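Long-range contacts in phospholipase C-beta (PLC-beta) (Sepia officinalis, PDB 3QR0), which is a calcium-binding multidomain enzyme of the phospholipase C-beta family, combining a PH domain, EF-hand domains, a TIM barrel of X and Y parts and a C2 domain: residues 11-16 with 143-148; 168-173 with 208-213; 179-184 with 659-664; 566-571 with 593-598. All blocks are in the same frame, centred on the assembly; numbering follows the deposited sequence. Where two conformers were deposited one is given.

Contact 1 of 4, residues 11-16 with 143-148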
# COMPACT_ATOMS: atom_id res chain seq x y z
N ILE A 11 7.63 -0.02 19.88
CA ILE A 11 7.28 -0.46 18.51
C ILE A 11 7.49 -1.97 18.35
O ILE A 11 8.57 -2.49 18.63
CB ILE A 11 8.12 0.29 17.44
CG1 ILE A 11 7.93 1.80 17.57
CG2 ILE A 11 7.74 -0.17 16.05
CD1 ILE A 11 6.50 2.27 17.32
N GLU A 12 6.45 -2.67 17.90
CA GLU A 12 6.48 -4.14 17.79
C GLU A 12 7.11 -4.64 16.48
O GLU A 12 7.41 -5.83 16.37
CB GLU A 12 5.06 -4.70 17.90
CG GLU A 12 4.38 -4.41 19.24
CD GLU A 12 2.97 -4.99 19.32
OE1 GLU A 12 2.38 -5.32 18.26
OE2 GLU A 12 2.45 -5.13 20.45
N LEU A 13 7.31 -3.74 15.51
CA LEU A 13 7.88 -4.12 14.21
C LEU A 13 9.33 -4.60 14.33
O LEU A 13 10.14 -3.99 15.02
CB LEU A 13 7.84 -2.94 13.24
CG LEU A 13 6.46 -2.43 12.81
CD1 LEU A 13 6.63 -1.21 11.92
CD2 LEU A 13 5.68 -3.52 12.08
N LYS A 14 9.64 -5.70 13.63
CA LYS A 14 10.98 -6.28 13.64
C LYS A 14 11.47 -6.54 12.22
O LYS A 14 10.68 -6.83 11.33
CB LYS A 14 10.96 -7.58 14.44
CG LYS A 14 10.67 -7.38 15.93
CD LYS A 14 10.07 -8.61 16.59
CE LYS A 14 9.55 -8.28 17.98
NZ LYS A 14 8.94 -9.47 18.65
N TRP A 15 12.78 -6.44 12.01
CA TRP A 15 13.38 -6.79 10.72
C TRP A 15 13.28 -8.30 10.52
O TRP A 15 13.18 -9.04 11.50
CB TRP A 15 14.84 -6.35 10.68
CG TRP A 15 15.01 -4.87 10.70
CD1 TRP A 15 15.28 -4.08 11.78
CD2 TRP A 15 14.92 -3.99 9.57
NE1 TRP A 15 15.37 -2.76 11.40
CE2 TRP A 15 15.15 -2.68 10.05
CE3 TRP A 15 14.67 -4.18 8.21
CZ2 TRP A 15 15.13 -1.56 9.20
CZ3 TRP A 15 14.65 -3.08 7.37
CH2 TRP A 15 14.88 -1.78 7.87
N PRO A 16 13.30 -8.77 9.26
CA PRO A 16 13.29 -10.21 9.01
C PRO A 16 14.40 -10.95 9.76
O PRO A 16 15.53 -10.47 9.83
CB PRO A 16 13.51 -10.31 7.50
CG PRO A 16 12.99 -9.05 6.97
CD PRO A 16 13.29 -8.01 8.00
N ASN A 143 6.91 -7.89 5.54
CA ASN A 143 7.62 -7.19 6.59
C ASN A 143 7.66 -5.68 6.32
O ASN A 143 8.29 -5.22 5.36
CB ASN A 143 9.03 -7.74 6.76
CG ASN A 143 9.71 -7.22 7.99
OD1 ASN A 143 10.08 -6.05 8.06
ND2 ASN A 143 9.89 -8.08 8.98
N LEU A 144 6.99 -4.91 7.17
CA LEU A 144 6.85 -3.47 6.95
C LEU A 144 8.17 -2.70 7.03
O LEU A 144 8.37 -1.74 6.29
CB LEU A 144 5.83 -2.87 7.94
CG LEU A 144 4.39 -3.32 7.67
CD1 LEU A 144 3.45 -2.81 8.76
CD2 LEU A 144 3.93 -2.85 6.28
N LEU A 145 9.07 -3.12 7.91
CA LEU A 145 10.39 -2.49 7.95
C LEU A 145 11.15 -2.69 6.64
O LEU A 145 11.72 -1.74 6.12
CB LEU A 145 11.22 -3.00 9.13
CG LEU A 145 10.76 -2.49 10.49
CD1 LEU A 145 11.58 -3.13 11.59
CD2 LEU A 145 10.84 -0.96 10.54
N SER A 146 11.13 -3.91 6.12
CA SER A 146 11.79 -4.23 4.85
C SER A 146 11.19 -3.43 3.70
O SER A 146 11.90 -2.86 2.87
CB SER A 146 11.69 -5.72 4.54
OG SER A 146 12.31 -6.04 3.31
N LEU A 147 9.86 -3.37 3.67
CA LEU A 147 9.12 -2.62 2.66
C LEU A 147 9.34 -1.09 2.73
O LEU A 147 9.11 -0.40 1.74
CB LEU A 147 7.63 -2.92 2.77
CG LEU A 147 7.23 -4.35 2.38
CD1 LEU A 147 5.74 -4.57 2.70
CD2 LEU A 147 7.52 -4.62 0.91
N ASN A 148 9.77 -0.59 3.88
CA ASN A 148 9.98 0.85 4.09
C ASN A 148 11.43 1.29 4.25
O ASN A 148 11.68 2.43 4.66
CB ASN A 148 9.18 1.29 5.31
CG ASN A 148 7.72 1.44 5.01
OD1 ASN A 148 7.26 2.53 4.70
ND2 ASN A 148 6.97 0.34 5.07
O HOH W 1 8.43 -5.22 10.25
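CG of N143 stands anti to its backbone N (chi1 -170°), which sets the side-chain amide between loop 11-16 and the first turn of helix 144-147; W15 and L145 both hold CG beside the backbone N, and the indole comes to lie against the helix although its CB leads away. ND2 of N143 gives an N-H to K14 O at 2.8 Å, fairly straight at 160°, with the acceptor close to the amide plane. OD1 of N143 receives S146 N on a lone pair at 3.1 Å. N143 is thus the N-cap of the short helix that follows helix 127-141, the C-terminal helix of the PH domain, and the two bonds together fix the rotation of the amide. A water donating to K14 O and accepting from L145 N adds a second donor to that carbonyl. P16 lies across the same amide, its CD 3.5 Å from N143 ND2. Over one face of the indole sits L145, whose CB is 3.7 Å from the six-membered-ring centroid of W15 and 9° off the normal, a CH-pi contact. On the same face CD1 of L145 lies over the five-membered ring, 3.8 Å from W15 NE1. Earlier in the loop, L13 CB rests on L145 CG at 4.0 Å, and L13 CD2 crosses obliquely to L144 CD1 at 4.1 Å. L319 of helix 316-319 touches both L13 and L144.

Contact 2 of 4, residues 168-173 with 208-213; sequences EKNKIP and IDLKAF
Residues 171-172 and 208-209 run antiparallel as a short two-stranded sheet. I172 and I208 form the hydrogen-bonded pair: I172 N reaches I208 O at 2.7 Å, in the carbonyl plane, and I208 N reaches I172 O at 2.7 Å from above the plane. K171 and D209 form the adjoining non-hydrogen-bonded pair, where K171 CA also makes a CA-H...O contact with I208 O at 3.2 Å. Beyond it L210 N donates to N170 O at 3.1 Å, carrying the pairing past the strands to N170, whose positive phi (53°) belongs to the turn before K171. K171 and D209 put their side chains side by side on one face, pointing the same way; the extended lysine brings CE to 3.4 Å from D209 OD2, but K171 NZ stops 4.5 Å from that oxygen, too far for a salt bridge. I172 and I208 occupy the other face. I172 crosses F213 at about a right angle, its CG1 over the ring 4.1 Å from the F213 centroid, a CH-pi contact, while I172 CD1 lies 3.9 Å from F213 CB. Such a short antiparallel pairing between two loops is the hallmark of paired EF-hands, consistent with this domain. The isoleucine face rests on I177 of helix 174-181; F213 meets L162 and T163 of helix 151-165, stacks on W200 just past helix 185-198, and meets F218 of helix 215-225.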
# COMPACT_ATOMS: atom_id res chain seq x y z
N GLU A 168 29.92 -16.65 -7.16
CA GLU A 168 30.40 -17.85 -7.84
C GLU A 168 31.78 -18.24 -7.30
O GLU A 168 32.78 -17.61 -7.65
CB GLU A 168 30.49 -17.59 -9.35
CG GLU A 168 31.05 -18.74 -10.19
CD GLU A 168 31.12 -18.42 -11.68
OE1 GLU A 168 30.94 -17.24 -12.05
OE2 GLU A 168 31.36 -19.36 -12.48
N LYS A 169 31.81 -19.26 -6.45
CA LYS A 169 33.05 -19.77 -5.85
C LYS A 169 33.76 -18.67 -5.07
O LYS A 169 34.91 -18.33 -5.35
CB LYS A 169 33.96 -20.38 -6.93
CG LYS A 169 33.20 -21.28 -7.90
CD LYS A 169 34.08 -22.33 -8.55
CE LYS A 169 33.26 -23.25 -9.45
NZ LYS A 169 33.95 -24.55 -9.69
N ASN A 170 33.04 -18.12 -4.09
CA ASN A 170 33.53 -17.02 -3.24
C ASN A 170 34.05 -15.81 -4.03
O ASN A 170 34.97 -15.12 -3.58
CB ASN A 170 34.59 -17.54 -2.26
CG ASN A 170 34.04 -18.58 -1.30
OD1 ASN A 170 32.91 -18.47 -0.82
ND2 ASN A 170 34.85 -19.59 -0.99
N LYS A 171 33.44 -15.55 -5.18
CA LYS A 171 33.83 -14.42 -6.02
C LYS A 171 32.59 -13.76 -6.62
O LYS A 171 31.63 -14.45 -6.99
CB LYS A 171 34.78 -14.85 -7.13
CG LYS A 171 36.15 -15.30 -6.65
CD LYS A 171 37.01 -15.80 -7.79
CE LYS A 171 38.45 -16.03 -7.33
NZ LYS A 171 39.33 -16.52 -8.43
N ILE A 172 32.62 -12.43 -6.72
CA ILE A 172 31.53 -11.66 -7.29
C ILE A 172 31.91 -11.25 -8.71
O ILE A 172 32.81 -10.43 -8.89
CB ILE A 172 31.23 -10.39 -6.45
CG1 ILE A 172 30.76 -10.76 -5.04
CG2 ILE A 172 30.16 -9.55 -7.14
CD1 ILE A 172 31.87 -11.25 -4.11
N PRO A 173 31.24 -11.81 -9.72
CA PRO A 173 31.60 -11.43 -11.09
C PRO A 173 31.20 -9.98 -11.41
O PRO A 173 30.13 -9.53 -11.00
CB PRO A 173 30.83 -12.43 -11.97
CG PRO A 173 29.78 -13.01 -11.11
CD PRO A 173 30.16 -12.81 -9.68
N ILE A 208 35.48 -10.31 -8.30
CA ILE A 208 36.05 -9.78 -7.07
C ILE A 208 35.95 -10.80 -5.94
O ILE A 208 34.93 -11.46 -5.79
CB ILE A 208 35.32 -8.49 -6.62
CG1 ILE A 208 35.22 -7.49 -7.78
CG2 ILE A 208 36.02 -7.86 -5.42
CD1 ILE A 208 34.49 -6.22 -7.43
N ASP A 209 37.02 -10.93 -5.15
CA ASP A 209 37.03 -11.86 -4.02
C ASP A 209 36.05 -11.40 -2.94
O ASP A 209 35.95 -10.20 -2.66
CB ASP A 209 38.43 -11.99 -3.42
CG ASP A 209 39.41 -12.69 -4.35
OD1 ASP A 209 40.63 -12.66 -4.05
OD2 ASP A 209 38.99 -13.28 -5.36
N LEU A 210 35.35 -12.35 -2.33
CA LEU A 210 34.43 -12.06 -1.23
C LEU A 210 35.12 -11.30 -0.11
O LEU A 210 34.53 -10.40 0.48
CB LEU A 210 33.82 -13.35 -0.68
CG LEU A 210 32.82 -13.20 0.48
CD1 LEU A 210 31.66 -12.28 0.08
CD2 LEU A 210 32.30 -14.55 0.92
N LYS A 211 36.37 -11.68 0.18
CA LYS A 211 37.17 -11.02 1.22
C LYS A 211 37.26 -9.52 0.99
O LYS A 211 37.08 -8.74 1.93
CB LYS A 211 38.59 -11.61 1.25
CG LYS A 211 38.67 -13.07 1.67
CD LYS A 211 39.96 -13.72 1.21
CE LYS A 211 39.95 -15.21 1.47
NZ LYS A 211 41.22 -15.87 1.06
N ALA A 212 37.55 -9.12 -0.25
CA ALA A 212 37.71 -7.71 -0.60
C ALA A 212 36.37 -6.99 -0.82
O ALA A 212 36.34 -5.77 -0.94
CB ALA A 212 38.57 -7.58 -1.85
N PHE A 213 35.28 -7.76 -0.86
CA PHE A 213 33.96 -7.23 -1.17
C PHE A 213 33.12 -7.05 0.10
O PHE A 213 32.11 -7.72 0.29
CB PHE A 213 33.26 -8.16 -2.17
CG PHE A 213 32.15 -7.52 -2.95
CD1 PHE A 213 32.44 -6.75 -4.07
CD2 PHE A 213 30.83 -7.70 -2.59
CE1 PHE A 213 31.41 -6.16 -4.81
CE2 PHE A 213 29.80 -7.11 -3.32
CZ PHE A 213 30.10 -6.35 -4.44

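Contact 3 of 4, residues 179-184 with 659-664; sequences KCLSKD and AQFLSD
One backbone oxygen, D664 O, carries most of this contact, because three donors from residues 182-184 converge on it. K183 N is the best placed, 2.7 Å from D664 O, in the carbonyl plane and on a lone pair. S182 OG, anti to its own backbone N (chi1 -168°), donates its hydroxyl proton to D664 O at 2.8 Å from well above that plane. D184 N adds a weak bond to the same oxygen, with an angle of only 120° at the hydrogen. D664 is therefore held by its main chain, and its side chain, with CG in the crowded position between N and the carbonyl carbon (chi1 47°), lies alongside that of K183. There K183 CE passes D664 OD2 at 3.9 Å, whereas K183 NZ and D664 OD2 are 4.3 Å apart, too far for a salt bridge although the charges probably attract. A single water donates to both L181 O and S663 O, bridging the two carbonyls. S663 OG bonds instead to K665 N, and D184 OD2 caps the N-terminus of helix 185-198 through D187 N. The apolar part is small: L181 CD2 approaches F661 CE1 obliquely at 4.1 Å, both side chains continuing onto helix 215-225, where L181 meets F221 and L225 and F661 meets Y222. This is a domain interface: the loop leaving strand 650-660 of the C2 beta sandwich docks on the link between helices 174-181 and 185-198 of the EF-hand domain.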
# COMPACT_ATOMS: atom_id res chain seq x y z
N LYS A 179 24.93 -6.08 -14.60
CA LYS A 179 23.57 -6.50 -14.96
C LYS A 179 22.53 -6.08 -13.92
O LYS A 179 21.39 -5.79 -14.26
CB LYS A 179 23.49 -8.01 -15.21
CG LYS A 179 23.46 -8.88 -13.96
CD LYS A 179 23.16 -10.33 -14.27
CE LYS A 179 22.98 -11.13 -12.99
NZ LYS A 179 22.98 -12.59 -13.22
N CYS A 180 22.92 -6.06 -12.64
CA CYS A 180 22.01 -5.66 -11.57
C CYS A 180 21.72 -4.16 -11.59
O CYS A 180 20.70 -3.73 -11.04
CB CYS A 180 22.56 -6.07 -10.20
SG CYS A 180 22.55 -7.87 -9.87
N LEU A 181 22.59 -3.36 -12.22
CA LEU A 181 22.45 -1.90 -12.21
C LEU A 181 21.97 -1.29 -13.53
O LEU A 181 21.19 -0.34 -13.51
CB LEU A 181 23.78 -1.24 -11.80
CG LEU A 181 24.21 -1.41 -10.34
CD1 LEU A 181 25.62 -0.86 -10.13
CD2 LEU A 181 23.24 -0.74 -9.38
N SER A 182 22.42 -1.81 -14.67
CA SER A 182 22.08 -1.17 -15.96
C SER A 182 22.22 -2.07 -17.18
O SER A 182 23.05 -2.99 -17.22
CB SER A 182 22.93 0.09 -16.15
OG SER A 182 22.45 0.88 -17.22
N LYS A 183 21.38 -1.79 -18.19
CA LYS A 183 21.47 -2.41 -19.51
C LYS A 183 22.08 -1.45 -20.53
O LYS A 183 22.25 -1.81 -21.70
CB LYS A 183 20.08 -2.84 -19.99
CG LYS A 183 19.39 -3.85 -19.09
CD LYS A 183 17.98 -4.19 -19.58
CE LYS A 183 17.35 -5.29 -18.74
NZ LYS A 183 15.96 -5.61 -19.18
N ASP A 184 22.42 -0.24 -20.09
CA ASP A 184 22.94 0.81 -20.97
C ASP A 184 24.47 0.77 -21.04
O ASP A 184 25.14 0.60 -20.02
CB ASP A 184 22.47 2.18 -20.49
CG ASP A 184 22.86 3.30 -21.42
OD1 ASP A 184 22.04 3.65 -22.30
OD2 ASP A 184 23.99 3.82 -21.29
N ALA A 659 17.24 12.51 -8.23
CA ALA A 659 16.75 11.14 -8.14
C ALA A 659 17.87 10.17 -8.42
O ALA A 659 18.85 10.52 -9.07
CB ALA A 659 15.59 10.91 -9.10
N GLN A 660 17.73 8.94 -7.91
CA GLN A 660 18.73 7.90 -8.09
C GLN A 660 18.09 6.63 -8.63
O GLN A 660 17.01 6.24 -8.19
CB GLN A 660 19.44 7.58 -6.78
CG GLN A 660 20.17 8.77 -6.15
CD GLN A 660 19.25 9.70 -5.39
OE1 GLN A 660 18.43 9.26 -4.58
NE2 GLN A 660 19.37 11.00 -5.66
N PHE A 661 18.78 6.00 -9.58
CA PHE A 661 18.43 4.66 -10.06
C PHE A 661 16.99 4.54 -10.52
O PHE A 661 16.29 3.61 -10.16
CB PHE A 661 18.72 3.62 -8.98
CG PHE A 661 20.14 3.63 -8.51
CD1 PHE A 661 21.17 3.24 -9.35
CD2 PHE A 661 20.45 4.02 -7.21
CE1 PHE A 661 22.48 3.25 -8.92
CE2 PHE A 661 21.76 4.02 -6.77
CZ PHE A 661 22.78 3.63 -7.63
N LEU A 662 16.55 5.51 -11.32
CA LEU A 662 15.19 5.47 -11.86
C LEU A 662 15.01 4.34 -12.86
O LEU A 662 13.91 3.81 -13.00
CB LEU A 662 14.83 6.80 -12.52
CG LEU A 662 14.68 7.99 -11.58
CD1 LEU A 662 14.22 9.20 -12.38
CD2 LEU A 662 13.69 7.69 -10.44
N SER A 663 16.08 3.96 -13.56
CA SER A 663 15.97 2.98 -14.64
C SER A 663 17.30 2.32 -14.99
O SER A 663 18.38 2.86 -14.73
CB SER A 663 15.40 3.66 -15.88
OG SER A 663 15.36 2.76 -16.97
N ASP A 664 17.20 1.15 -15.61
CA ASP A 664 18.37 0.42 -16.11
C ASP A 664 18.82 0.90 -17.50
O ASP A 664 19.81 0.40 -18.05
CB ASP A 664 18.13 -1.10 -16.10
CG ASP A 664 16.78 -1.50 -16.70
OD1 ASP A 664 16.28 -0.79 -17.59
OD2 ASP A 664 16.22 -2.53 -16.26
O HOH W 2 20.83 2.84 -13.21

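Contact 4 of 4, residues 566-571 with 593-598; sequences KQITRI and CQLVAL
L595 lies at the apolar centre, its CD1 3.6 Å from I568 CG2 and its CB 3.8 Å from R570 CB, where the leucine crosses the aliphatic part of the arginine at about a right angle. On the other face C593 SG fits between I571 CD1, at 3.9 Å, and T569 CB, and C593 also touches Y588 of helix 586-589 and F560 of helix 557-563. Between these two layers the backbones pair in parallel, R570 with L595 and I571 with V596: L595 N donates to T569 O at 3.1 Å, I571 N to L595 O at 2.9 Å, and A597 N to I571 O. Strands 569-572 and 595-596, with helix 586-589 between them in the chain, make a beta-alpha-beta crossover in the Y part of the TIM barrel. Before the second strand begins, the Q594 side chain takes over the pairing. Bent at chi2 (87°), it brings OE1 to T569 N at 2.8 Å, a nearly straight bond (164°), and NE2 to Q567 O at 2.9 Å, gripping the peptide groups on both sides of I568 much as the backbone of a parallel neighbour would. NE2 also bonds A330 O. R570, extended from CG to NE, carries its guanidinium past A597 CB; NH1 bonds S543 OG, and NH2 forms a salt bridge with E368, a ligand of the bound calcium ion, so R570 is a second-shell residue of that metal site.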
# COMPACT_ATOMS: atom_id res chain seq x y z
N LYS A 566 -21.60 8.36 14.21
CA LYS A 566 -22.26 7.24 14.86
C LYS A 566 -22.59 6.09 13.92
O LYS A 566 -22.58 4.93 14.33
CB LYS A 566 -23.54 7.73 15.54
CG LYS A 566 -23.28 8.69 16.68
CD LYS A 566 -24.58 9.18 17.31
CE LYS A 566 -24.32 9.83 18.66
NZ LYS A 566 -25.59 10.23 19.33
N GLN A 567 -22.88 6.40 12.66
CA GLN A 567 -23.28 5.40 11.67
C GLN A 567 -22.29 5.33 10.52
O GLN A 567 -21.46 6.21 10.34
CB GLN A 567 -24.69 5.69 11.15
CG GLN A 567 -25.76 5.51 12.22
CD GLN A 567 -27.15 5.87 11.75
OE1 GLN A 567 -27.70 6.89 12.15
NE2 GLN A 567 -27.72 5.04 10.88
N ILE A 568 -22.40 4.26 9.75
CA ILE A 568 -21.47 3.99 8.66
C ILE A 568 -22.07 4.33 7.30
O ILE A 568 -23.24 4.01 7.04
CB ILE A 568 -21.03 2.51 8.68
CG1 ILE A 568 -20.12 2.26 9.89
CG2 ILE A 568 -20.31 2.15 7.38
CD1 ILE A 568 -19.85 0.82 10.17
N THR A 569 -21.27 4.96 6.44
CA THR A 569 -21.60 5.14 5.04
C THR A 569 -20.61 4.36 4.18
O THR A 569 -19.40 4.45 4.38
CB THR A 569 -21.53 6.62 4.60
OG1 THR A 569 -22.24 7.44 5.52
CG2 THR A 569 -22.15 6.80 3.20
N ARG A 570 -21.15 3.60 3.24
CA ARG A 570 -20.35 3.01 2.18
C ARG A 570 -20.63 3.78 0.89
O ARG A 570 -21.77 4.14 0.62
CB ARG A 570 -20.69 1.53 2.01
CG ARG A 570 -19.94 0.83 0.89
CD ARG A 570 -20.12 -0.69 0.96
NE ARG A 570 -19.40 -1.35 -0.12
CZ ARG A 570 -19.86 -1.53 -1.36
NH1 ARG A 570 -21.07 -1.11 -1.71
NH2 ARG A 570 -19.10 -2.15 -2.26
N ILE A 571 -19.59 4.01 0.10
CA ILE A 571 -19.71 4.70 -1.18
C ILE A 571 -19.21 3.75 -2.26
O ILE A 571 -18.27 3.00 -2.02
CB ILE A 571 -18.85 5.98 -1.21
CG1 ILE A 571 -19.04 6.81 0.06
CG2 ILE A 571 -19.14 6.80 -2.48
CD1 ILE A 571 -20.35 7.58 0.12
N CYS A 593 -16.91 9.48 5.71
CA CYS A 593 -17.38 8.18 5.20
C CYS A 593 -16.31 7.13 5.42
O CYS A 593 -15.13 7.39 5.18
CB CYS A 593 -17.73 8.24 3.70
SG CYS A 593 -19.02 9.43 3.28
N GLN A 594 -16.72 5.96 5.87
CA GLN A 594 -15.79 4.93 6.34
C GLN A 594 -15.44 3.91 5.26
O GLN A 594 -14.28 3.49 5.16
CB GLN A 594 -16.36 4.20 7.55
CG GLN A 594 -16.72 5.11 8.71
CD GLN A 594 -18.13 5.66 8.61
OE1 GLN A 594 -18.79 5.54 7.57
NE2 GLN A 594 -18.61 6.25 9.68
N LEU A 595 -16.43 3.50 4.48
CA LEU A 595 -16.25 2.44 3.50
C LEU A 595 -16.29 3.02 2.09
O LEU A 595 -17.29 2.91 1.38
CB LEU A 595 -17.33 1.36 3.69
CG LEU A 595 -17.36 0.62 5.03
CD1 LEU A 595 -18.64 -0.22 5.17
CD2 LEU A 595 -16.13 -0.24 5.20
N VAL A 596 -15.18 3.65 1.69
CA VAL A 596 -15.09 4.31 0.40
C VAL A 596 -14.53 3.31 -0.63
O VAL A 596 -13.32 3.20 -0.81
CB VAL A 596 -14.24 5.58 0.52
CG1 VAL A 596 -14.18 6.32 -0.81
CG2 VAL A 596 -14.83 6.48 1.59
N ALA A 597 -15.44 2.59 -1.27
CA ALA A 597 -15.11 1.44 -2.13
C ALA A 597 -14.49 1.81 -3.48
O ALA A 597 -15.00 2.67 -4.21
CB ALA A 597 -16.33 0.56 -2.35
N LEU A 598 -13.38 1.15 -3.80
CA LEU A 598 -12.65 1.43 -5.03
C LEU A 598 -12.47 0.16 -5.84
O LEU A 598 -12.47 -0.95 -5.31
CB LEU A 598 -11.28 2.03 -4.69
CG LEU A 598 -11.32 3.32 -3.85
CD1 LEU A 598 -9.94 3.65 -3.32
CD2 LEU A 598 -11.89 4.46 -4.67

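How the contacts relate
Contact 1 closes first, before any of the others opens. Contacts 2 and 3 then alternate along the chain, strand 171-173 of contact 2 running straight into helix 174-181 of contact 3. Contact 4 is nested in the 474-residue loop that contact 3 closes. Contacts 2 and 3 share the EF-hand domain, their nearest atoms about 7 Å apart, whereas contact 4, in the TIM barrel, lies across the chain's centre, about 56 Å from contact 2 between centres. Contact 1, at the PH domain's end, is about 30 Å from contacts 2 and 4 by centres. Contacts 2 and 4 thus build single domains, while contact 3 brings the C2 domain against the EF-hand domain.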